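Local structure of haloacid dehalogenase domain protein hydrolase (Planctomyces limnophilus, 4OVY) at residues T40-T46 with P228-N234; R127-F131 with V263-A267; D212-P217 with G237-M241. The protein binds a calcium ion and probably acts as a hydrolase, perhaps a phosphatase, of the haloacid dehalogenase superfamily. All blocks are in the same frame, centred on the assembly; numbering follows the deposited sequence.

Interaction 1: residues T40-T46 with P228-N234; sequences TFDNDGT and PVMAVGN. With CA (calcium ion), chain J; EDO (1,2-ethanediol), chain H.
T46 OG1 donates a hydrogen bond of 2.9 Å to N234 OD1, and that same amide oxygen binds the calcium ion at 2.4 Å, so a second-shell hydroxyl positions a first-shell ligand. The donor approaches from the flank of the amide carbonyl (C=O...O angle 110°) and tilted out of its plane. N234 turns its CG into the place between its own backbone N and carbonyl carbon (chi1 72°), which swings the amide back over G45. With a valine in place of T46, the metal-binding oxygen would probably be left to the calcium ion alone, without its hydroxyl donor, and less well fixed.

D42 crosses N234 at a slant, their carboxylate and amide planes 33° apart, and its OD2 reaches the calcium at 2.3 Å, while its OD1 pairs with K216. D44 supplies its backbone O to the ion and points its carboxylate away, to a bound ethanediol; two waters add to the site. G45 has positive phi, and a side chain on it would run into N234 ND2.

Before the metal site the two chains pair as parallel strands: D42 N bonds to V232 O, V232 N to T40 O, and T40 N to M230 O. F41 and V232 point the same way, ring CE2 3.6 Å from CG2, against helix 141-152. On the other face T40 CG2 meets P228 CG at 3.6 Å. Metal ligands in the loops after two neighbouring parallel strands are the arrangement of the haloacid dehalogenase Rossmann-like core, and D42, D44 and T46 are consistent with its DxDx(T/V) signature.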
loop_
_atom_site.group_PDB
_atom_site.type_symbol
_atom_site.label_atom_id
_atom_site.label_comp_id
_atom_site.label_asym_id
_atom_site.label_seq_id
_atom_site.Cartn_x
_atom_site.Cartn_y
_atom_site.Cartn_z
ATOM N N THR A 40 1.644 9.369 9.882
ATOM C CA THR A 40 2.618 9.358 8.796
ATOM C C THR A 40 3.824 10.235 9.115
ATOM O O THR A 40 3.685 11.360 9.608
ATOM C CB THR A 40 1.996 9.811 7.458
ATOM O OG1 THR A 40 1.367 11.090 7.615
ATOM C CG2 THR A 40 0.994 8.799 6.965
ATOM N N PHE A 41 5.004 9.700 8.825
ATOM C CA PHE A 41 6.275 10.382 9.027
ATOM C C PHE A 41 7.032 10.467 7.711
ATOM O O PHE A 41 7.151 9.477 6.993
ATOM C CB PHE A 41 7.164 9.584 9.989
ATOM C CG PHE A 41 6.631 9.497 11.391
ATOM C CD1 PHE A 41 5.698 8.531 11.737
ATOM C CD2 PHE A 41 7.084 10.365 12.372
ATOM C CE1 PHE A 41 5.208 8.451 13.031
ATOM C CE2 PHE A 41 6.594 10.289 13.669
ATOM C CZ PHE A 41 5.661 9.327 13.995
ATOM N N ASP A 42 7.593 11.632 7.412
ATOM C CA ASP A 42 8.689 11.682 6.454
ATOM C C ASP A 42 9.887 10.944 7.070
ATOM O O ASP A 42 9.930 10.729 8.293
ATOM C CB ASP A 42 9.051 13.130 6.136
ATOM C CG ASP A 42 9.878 13.273 4.871
ATOM O OD1 ASP A 42 10.101 12.296 4.130
ATOM O OD2 ASP A 42 10.308 14.399 4.610
ATOM N N ASN A 43 10.847 10.555 6.235
ATOM C CA ASN A 43 12.067 9.904 6.713
ATOM C C ASN A 43 13.247 10.882 6.786
ATOM O O ASN A 43 13.644 11.304 7.872
ATOM C CB ASN A 43 12.415 8.694 5.829
ATOM C CG ASN A 43 13.583 7.882 6.376
ATOM O OD1 ASN A 43 13.761 7.758 7.592
ATOM N ND2 ASN A 43 14.384 7.323 5.479
ATOM N N ASP A 44 13.786 11.259 5.628
ATOM C CA ASP A 44 14.935 12.175 5.563
ATOM C C ASP A 44 14.635 13.461 6.336
ATOM O O ASP A 44 13.672 14.140 6.033
ATOM C CB ASP A 44 15.253 12.546 4.112
ATOM C CG ASP A 44 15.673 11.357 3.263
ATOM O OD1 ASP A 44 16.243 10.376 3.789
ATOM O OD2 ASP A 44 15.440 11.420 2.041
ATOM N N GLY A 45 15.449 13.779 7.338
ATOM C CA GLY A 45 15.313 15.021 8.091
ATOM C C GLY A 45 14.240 15.004 9.166
ATOM O O GLY A 45 14.104 15.968 9.920
ATOM N N THR A 46 13.472 13.917 9.228
ATOM C CA THR A 46 12.388 13.774 10.189
ATOM C C THR A 46 12.704 12.636 11.170
ATOM O O THR A 46 12.596 12.823 12.382
ATOM C CB THR A 46 11.055 13.536 9.461
ATOM O OG1 THR A 46 10.692 14.724 8.743
ATOM C CG2 THR A 46 9.938 13.187 10.436
ATOM N N PRO A 228 -4.669 10.286 7.476
ATOM C CA PRO A 228 -4.033 10.103 8.791
ATOM C C PRO A 228 -4.549 11.104 9.825
ATOM O O PRO A 228 -4.998 12.190 9.462
ATOM C CB PRO A 228 -2.540 10.338 8.507
ATOM C CG PRO A 228 -2.390 10.080 7.031
ATOM C CD PRO A 228 -3.677 10.554 6.421
ATOM N N VAL A 229 -4.484 10.736 11.100
ATOM C CA VAL A 229 -4.871 11.654 12.173
ATOM C C VAL A 229 -3.680 12.432 12.741
ATOM O O VAL A 229 -3.858 13.357 13.538
ATOM C CB VAL A 229 -5.631 10.923 13.301
ATOM C CG1 VAL A 229 -6.845 10.202 12.726
ATOM C CG2 VAL A 229 -4.713 9.964 14.043
HETATM N N MSE A 230 -2.472 12.064 12.320
HETATM C CA MSE A 230 -1.260 12.778 12.716
HETATM C C MSE A 230 -0.210 12.632 11.650
HETATM O O MSE A 230 -0.186 11.635 10.933
HETATM C CB MSE A 230 -0.791 12.178 14.037
HETATM C CG MSE A 230 0.404 12.877 14.648
HETATM SE SE MSE A 230 0.739 12.011 16.394
HETATM C CE MSE A 230 2.572 12.663 16.689
ATOM N N ALA A 231 0.646 13.642 11.522
ATOM C CA ALA A 231 1.756 13.598 10.579
ATOM C C ALA A 231 2.916 14.417 11.099
ATOM O O ALA A 231 2.721 15.446 11.745
ATOM C CB ALA A 231 1.328 14.099 9.209
ATOM N N VAL A 232 4.123 13.944 10.813
ATOM C CA VAL A 232 5.339 14.641 11.169
ATOM C C VAL A 232 6.246 14.745 9.946
ATOM O O VAL A 232 6.513 13.752 9.264
ATOM C CB VAL A 232 6.102 13.946 12.314
ATOM C CG1 VAL A 232 7.256 14.824 12.780
ATOM C CG2 VAL A 232 5.157 13.613 13.467
ATOM N N GLY A 233 6.708 15.961 9.679
ATOM C CA GLY A 233 7.622 16.228 8.577
ATOM C C GLY A 233 8.687 17.203 9.026
ATOM O O GLY A 233 8.806 17.486 10.227
ATOM N N ASN A 234 9.470 17.712 8.075
ATOM C CA ASN A 234 10.500 18.705 8.392
ATOM C C ASN A 234 10.773 19.731 7.291
ATOM O O ASN A 234 11.505 20.686 7.523
ATOM C CB ASN A 234 11.822 18.020 8.721
ATOM C CG ASN A 234 12.479 17.426 7.494
ATOM O OD1 ASN A 234 11.947 16.505 6.887
ATOM N ND2 ASN A 234 13.631 17.963 7.110
HETATM CA CA CA J . 12.268 15.623 4.658
HETATM C C1 EDO H . 14.294 12.681 -0.537
HETATM O O1 EDO H . 13.750 12.878 0.777
HETATM C C2 EDO H . 13.796 13.768 -1.482
HETATM O O2 EDO H . 12.404 14.018 -1.253
HETATM O O HOH W 1 10.157 16.344 2.937
HETATM O O HOH W 2 13.720 16.392 3.370
#

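Interaction 2: residues R127-F131 with V263-A267; sequences RHPKF and VREFA
Loop-to-loop packing, chiefly aromatic, joins H128, K130 and F131 to F266 near the edge of the molecule, where the loop after helix 112-125 meets the one after strand 253-260. The F266 ring is the hub. H128 approaches it edge-on, CE1 lying near the plane of the phenyl ring and 4.0 Å from CZ, the two side chains coming from opposite directions. F131 slides past in the opposite sense and brings CE2 to 3.9 Å from F266 CE1. K130 CD lies over a face of the F131 ring and reaches 3.5 Å from F266 CZ; the bend at the end of the lysine (chi4 81°) leaves NZ too far from the F266 ring for more than a weak attraction.

Each loop also holds itself in shape. H128 ND1 accepts K130 N at 3.1 Å and, weakly, F131 N, while the imidazole is sandwiched between F131 CD2 on one face and P129 CD on the other. Its NE2 bonds to Q51 O. On the other loop, E265 turns away from the contact to Y140 and H259, and its OE2 also receives F266 N at 2.9 Å, met from above the carboxylate plane. Segment 127-131 follows the helices that come after the metal-binding loop, an arrangement consistent with a C1-type cap of the haloacid dehalogenase fold, whose returning linker here packs on a loop of the core.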
loop_
_atom_site.group_PDB
_atom_site.type_symbol
_atom_site.label_atom_id
_atom_site.label_comp_id
_atom_site.label_asym_id
_atom_site.label_seq_id
_atom_site.Cartn_x
_atom_site.Cartn_y
_atom_site.Cartn_z
ATOM N N ARG A 127 29.426 4.844 5.741
ATOM C CA ARG A 127 29.321 5.567 7.004
ATOM C C ARG A 127 29.182 7.057 6.788
ATOM O O ARG A 127 29.642 7.603 5.781
ATOM C CB ARG A 127 30.526 5.274 7.890
ATOM C CG ARG A 127 31.785 6.031 7.524
ATOM C CD ARG A 127 32.902 5.661 8.475
ATOM N NE ARG A 127 34.120 6.422 8.237
ATOM C CZ ARG A 127 35.198 6.365 9.019
ATOM N NH1 ARG A 127 35.210 5.583 10.100
ATOM N NH2 ARG A 127 36.274 7.088 8.723
ATOM N N HIS A 128 28.551 7.713 7.749
ATOM C CA HIS A 128 28.362 9.138 7.679
ATOM C C HIS A 128 29.739 9.804 7.789
ATOM O O HIS A 128 30.549 9.414 8.644
ATOM C CB HIS A 128 27.423 9.601 8.794
ATOM C CG HIS A 128 26.882 10.972 8.576
ATOM N ND1 HIS A 128 27.637 12.101 8.783
ATOM C CD2 HIS A 128 25.675 11.399 8.140
ATOM C CE1 HIS A 128 26.917 13.172 8.496
ATOM N NE2 HIS A 128 25.723 12.771 8.097
ATOM N N PRO A 129 30.020 10.795 6.918
ATOM C CA PRO A 129 31.349 11.434 6.909
ATOM C C PRO A 129 31.672 12.240 8.170
ATOM O O PRO A 129 32.837 12.428 8.492
ATOM C CB PRO A 129 31.288 12.364 5.690
ATOM C CG PRO A 129 29.839 12.610 5.467
ATOM C CD PRO A 129 29.136 11.351 5.877
ATOM N N LYS A 130 30.640 12.742 8.842
ATOM C CA LYS A 130 30.779 13.439 10.117
ATOM C C LYS A 130 30.780 12.485 11.312
ATOM O O LYS A 130 31.707 12.498 12.107
ATOM C CB LYS A 130 29.642 14.446 10.275
ATOM C CG LYS A 130 29.748 15.371 11.473
ATOM C CD LYS A 130 28.566 16.325 11.489
ATOM C CE LYS A 130 28.345 16.944 12.851
ATOM N NZ LYS A 130 29.263 18.088 13.104
ATOM N N PHE A 131 29.738 11.672 11.445
ATOM C CA PHE A 131 29.551 10.858 12.652
ATOM C C PHE A 131 30.362 9.557 12.630
ATOM O O PHE A 131 30.573 8.949 13.673
ATOM C CB PHE A 131 28.052 10.590 12.898
ATOM C CG PHE A 131 27.230 11.848 12.981
ATOM C CD1 PHE A 131 27.390 12.722 14.046
ATOM C CD2 PHE A 131 26.321 12.175 11.980
ATOM C CE1 PHE A 131 26.659 13.895 14.122
ATOM C CE2 PHE A 131 25.584 13.347 12.047
ATOM C CZ PHE A 131 25.749 14.208 13.122
ATOM N N VAL A 263 25.488 22.113 16.794
ATOM C CA VAL A 263 26.490 21.467 17.648
ATOM C C VAL A 263 26.311 19.951 17.680
ATOM O O VAL A 263 27.270 19.210 17.476
ATOM C CB VAL A 263 26.442 22.039 19.077
ATOM C CG1 VAL A 263 27.455 21.341 19.985
ATOM C CG2 VAL A 263 26.694 23.542 19.038
ATOM N N ARG A 264 25.090 19.489 17.928
ATOM C CA ARG A 264 24.819 18.046 18.024
ATOM C C ARG A 264 24.345 17.429 16.697
ATOM O O ARG A 264 24.415 16.210 16.512
ATOM C CB ARG A 264 23.802 17.783 19.133
ATOM C CG ARG A 264 24.251 18.255 20.509
ATOM C CD ARG A 264 23.248 17.914 21.606
ATOM N NE ARG A 264 21.953 18.541 21.363
ATOM C CZ ARG A 264 20.814 18.231 21.985
ATOM N NH1 ARG A 264 20.773 17.292 22.924
ATOM N NH2 ARG A 264 19.697 18.863 21.661
ATOM N N GLU A 265 23.859 18.253 15.772
ATOM C CA GLU A 265 23.367 17.743 14.490
ATOM C C GLU A 265 23.717 18.768 13.416
ATOM O O GLU A 265 24.900 19.080 13.248
ATOM C CB GLU A 265 21.860 17.407 14.576
ATOM C CG GLU A 265 21.372 16.347 13.578
ATOM C CD GLU A 265 20.527 16.885 12.423
ATOM O OE1 GLU A 265 20.228 16.102 11.491
ATOM O OE2 GLU A 265 20.135 18.071 12.443
ATOM N N PHE A 266 22.725 19.301 12.706
ATOM C CA PHE A 266 22.955 20.347 11.716
ATOM C C PHE A 266 21.914 21.428 11.890
ATOM O O PHE A 266 20.783 21.136 12.276
ATOM C CB PHE A 266 22.834 19.775 10.313
ATOM C CG PHE A 266 23.903 18.790 9.974
ATOM C CD1 PHE A 266 23.738 17.446 10.251
ATOM C CD2 PHE A 266 25.079 19.213 9.371
ATOM C CE1 PHE A 266 24.733 16.531 9.939
ATOM C CE2 PHE A 266 26.077 18.307 9.057
ATOM C CZ PHE A 266 25.902 16.963 9.342
ATOM N N ALA A 267 22.299 22.673 11.614
ATOM C CA ALA A 267 21.360 23.787 11.674
ATOM C C ALA A 267 21.100 24.259 10.257
ATOM O O ALA A 267 22.032 24.633 9.542
ATOM C CB ALA A 267 21.903 24.916 12.529
#

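Interaction 3: residues D212-P217 with G237-M241; sequences DQAGKP and GDYEM. With EDO (1,2-ethanediol), chain H.
Q213 and G237 bring their backbones together, CA to CA 4.4 Å, where the type II' turn from D212 to G215 meets the 3-10 segment leading into helix 239-246. Q213 N makes a weak hydrogen bond to G237 O and another to D212 OD1, so the two oxygens converge on one N-H. A side chain on G237 would collide with that carboxylate oxygen. One water completes the joint, donating to Q213 O and G237 O and accepting M241 N at 2.9 Å.

K216 is the long reach of the contact. Extended beyond CG, it passes G237 O and sets NZ 2.8 Å from D238 OD1, a salt bridge that meets the oxygen almost end-on. The same NZ bonds to D42 OD1 and V160 O, while D238 OD2 accepts the backbone N-H groups of N234 and S235. The lysine thus ties the metal-binding loop to the 3-10 turn that leads into helix 239-246.

E240 behaves differently: its chain bends at chi2 (93°) and lays the carboxylate against the Q213-A214 peptide, with OE1 3.2 Å from Q213 C and CD 3.4 Å from A214 N. The contact is packing, without a hydrogen bond. Beside it the P217 ring crosses the glutamate, CG 3.7 Å from E240 CB, and K216 CB meets M241 CB at 4.0 Å. Y192 of the second subunit packs on both P217 and E240. D238 has been seen as a calcium ligand in this protein, though not in this chain. A lysine near the start of one helix, paired with an acidic residue in the 3-10 turn that follows the next strand, is consistent with motifs III and IV of haloacid dehalogenase active sites.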
loop_
_atom_site.group_PDB
_atom_site.type_symbol
_atom_site.label_atom_id
_atom_site.label_comp_id
_atom_site.label_asym_id
_atom_site.label_seq_id
_atom_site.Cartn_x
_atom_site.Cartn_y
_atom_site.Cartn_z
ATOM N N ASP A 212 6.387 13.011 -3.325
ATOM C CA ASP A 212 6.810 14.258 -2.689
ATOM C C ASP A 212 5.839 15.391 -2.996
ATOM O O ASP A 212 5.094 15.333 -3.984
ATOM C CB ASP A 212 8.227 14.626 -3.135
ATOM C CG ASP A 212 8.943 15.573 -2.156
ATOM O OD1 ASP A 212 8.485 15.759 -1.006
ATOM O OD2 ASP A 212 9.981 16.132 -2.550
ATOM N N GLN A 213 5.851 16.406 -2.133
ATOM C CA GLN A 213 4.994 17.588 -2.277
ATOM C C GLN A 213 3.526 17.151 -2.380
ATOM O O GLN A 213 3.060 16.391 -1.535
ATOM C CB GLN A 213 5.454 18.446 -3.469
ATOM C CG GLN A 213 6.933 18.782 -3.449
ATOM C CD GLN A 213 7.384 19.440 -4.735
ATOM O OE1 GLN A 213 6.954 20.545 -5.067
ATOM N NE2 GLN A 213 8.254 18.764 -5.466
ATOM N N ALA A 214 2.796 17.584 -3.411
ATOM C CA ALA A 214 1.389 17.208 -3.540
ATOM C C ALA A 214 1.201 15.726 -3.876
ATOM O O ALA A 214 0.076 15.227 -3.843
ATOM C CB ALA A 214 0.680 18.090 -4.567
ATOM N N GLY A 215 2.291 15.031 -4.204
ATOM C CA GLY A 215 2.263 13.591 -4.335
ATOM C C GLY A 215 2.007 12.863 -3.023
ATOM O O GLY A 215 1.493 11.749 -3.043
ATOM N N LYS A 216 2.356 13.464 -1.884
ATOM C CA LYS A 216 2.244 12.731 -0.609
ATOM C C LYS A 216 0.799 12.401 -0.224
ATOM O O LYS A 216 0.509 11.253 0.124
ATOM C CB LYS A 216 3.023 13.418 0.527
ATOM C CG LYS A 216 4.533 13.346 0.331
ATOM C CD LYS A 216 5.337 13.630 1.596
ATOM C CE LYS A 216 6.828 13.474 1.327
ATOM N NZ LYS A 216 7.629 13.432 2.576
ATOM N N PRO A 217 -0.126 13.375 -0.315
ATOM C CA PRO A 217 -1.525 13.011 -0.054
ATOM C C PRO A 217 -2.067 11.974 -1.040
ATOM O O PRO A 217 -2.897 11.148 -0.674
ATOM C CB PRO A 217 -2.268 14.342 -0.166
ATOM C CG PRO A 217 -1.239 15.380 0.106
ATOM C CD PRO A 217 0.057 14.831 -0.425
ATOM N N GLY A 237 8.578 20.132 1.270
ATOM C CA GLY A 237 8.035 18.949 0.604
ATOM C C GLY A 237 6.968 18.193 1.393
ATOM O O GLY A 237 6.253 17.375 0.824
ATOM N N ASP A 238 6.859 18.479 2.694
ATOM C CA ASP A 238 5.842 17.893 3.570
ATOM C C ASP A 238 4.585 18.751 3.744
ATOM O O ASP A 238 3.657 18.348 4.455
ATOM C CB ASP A 238 6.455 17.636 4.957
ATOM C CG ASP A 238 7.554 16.605 4.917
ATOM O OD1 ASP A 238 7.304 15.519 4.358
ATOM O OD2 ASP A 238 8.655 16.875 5.442
ATOM N N TYR A 239 4.541 19.910 3.088
ATOM C CA TYR A 239 3.457 20.882 3.291
ATOM C C TYR A 239 2.084 20.272 3.024
ATOM O O TYR A 239 1.194 20.377 3.854
ATOM C CB TYR A 239 3.653 22.121 2.400
ATOM C CG TYR A 239 2.787 23.318 2.763
ATOM C CD1 TYR A 239 1.421 23.321 2.503
ATOM C CD2 TYR A 239 3.342 24.461 3.334
ATOM C CE1 TYR A 239 0.625 24.412 2.821
ATOM C CE2 TYR A 239 2.553 25.561 3.650
ATOM C CZ TYR A 239 1.194 25.525 3.395
ATOM O OH TYR A 239 0.388 26.601 3.701
ATOM N N GLU A 240 1.912 19.645 1.861
ATOM C CA GLU A 240 0.623 19.063 1.502
ATOM C C GLU A 240 0.225 17.897 2.413
ATOM O O GLU A 240 -0.943 17.768 2.762
ATOM C CB GLU A 240 0.589 18.648 0.029
ATOM C CG GLU A 240 0.594 19.829 -0.944
ATOM C CD GLU A 240 1.978 20.237 -1.425
ATOM O OE1 GLU A 240 2.999 19.901 -0.767
ATOM O OE2 GLU A 240 2.036 20.915 -2.479
HETATM N N MSE A 241 1.186 17.066 2.815
HETATM C CA MSE A 241 0.889 15.982 3.758
HETATM C C MSE A 241 0.337 16.547 5.061
HETATM O O MSE A 241 -0.684 16.078 5.556
HETATM C CB MSE A 241 2.112 15.101 4.015
HETATM C CG MSE A 241 1.818 14.090 5.123
HETATM SE SE MSE A 241 3.369 12.930 5.472
HETATM C CE MSE A 241 4.575 14.246 6.317
HETATM C C1 EDO H . 14.294 12.681 -0.537
HETATM O O1 EDO H . 13.750 12.878 0.777
HETATM C C2 EDO H . 13.796 13.768 -1.482
HETATM O O2 EDO H . 12.404 14.018 -1.253
HETATM O O HOH W 3 3.547 16.860 1.095
#

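In the fold
From the N terminus, strand 38-41 and the loop after it enter interaction 1 first, but their partner at 228-234 comes only after the helices that follow, strand 156-161 and the long hairpin. Interaction 2 opens meanwhile at 127-131 and closes last, at 263-267, so it crosses interaction 1. Interaction 3 is a short closure, from 212-217 to 237-241, lying wholly within the span of interaction 2 and also crossing interaction 1. Interactions 1 and 3 touch, through T40 OG1 and M241 SE at 3.5 Å, and together join the central strands to two helices. Interaction 2 stands apart, about 21 Å between centres from interaction 1, though their nearest atoms are about 6 Å apart, linking peripheral loops.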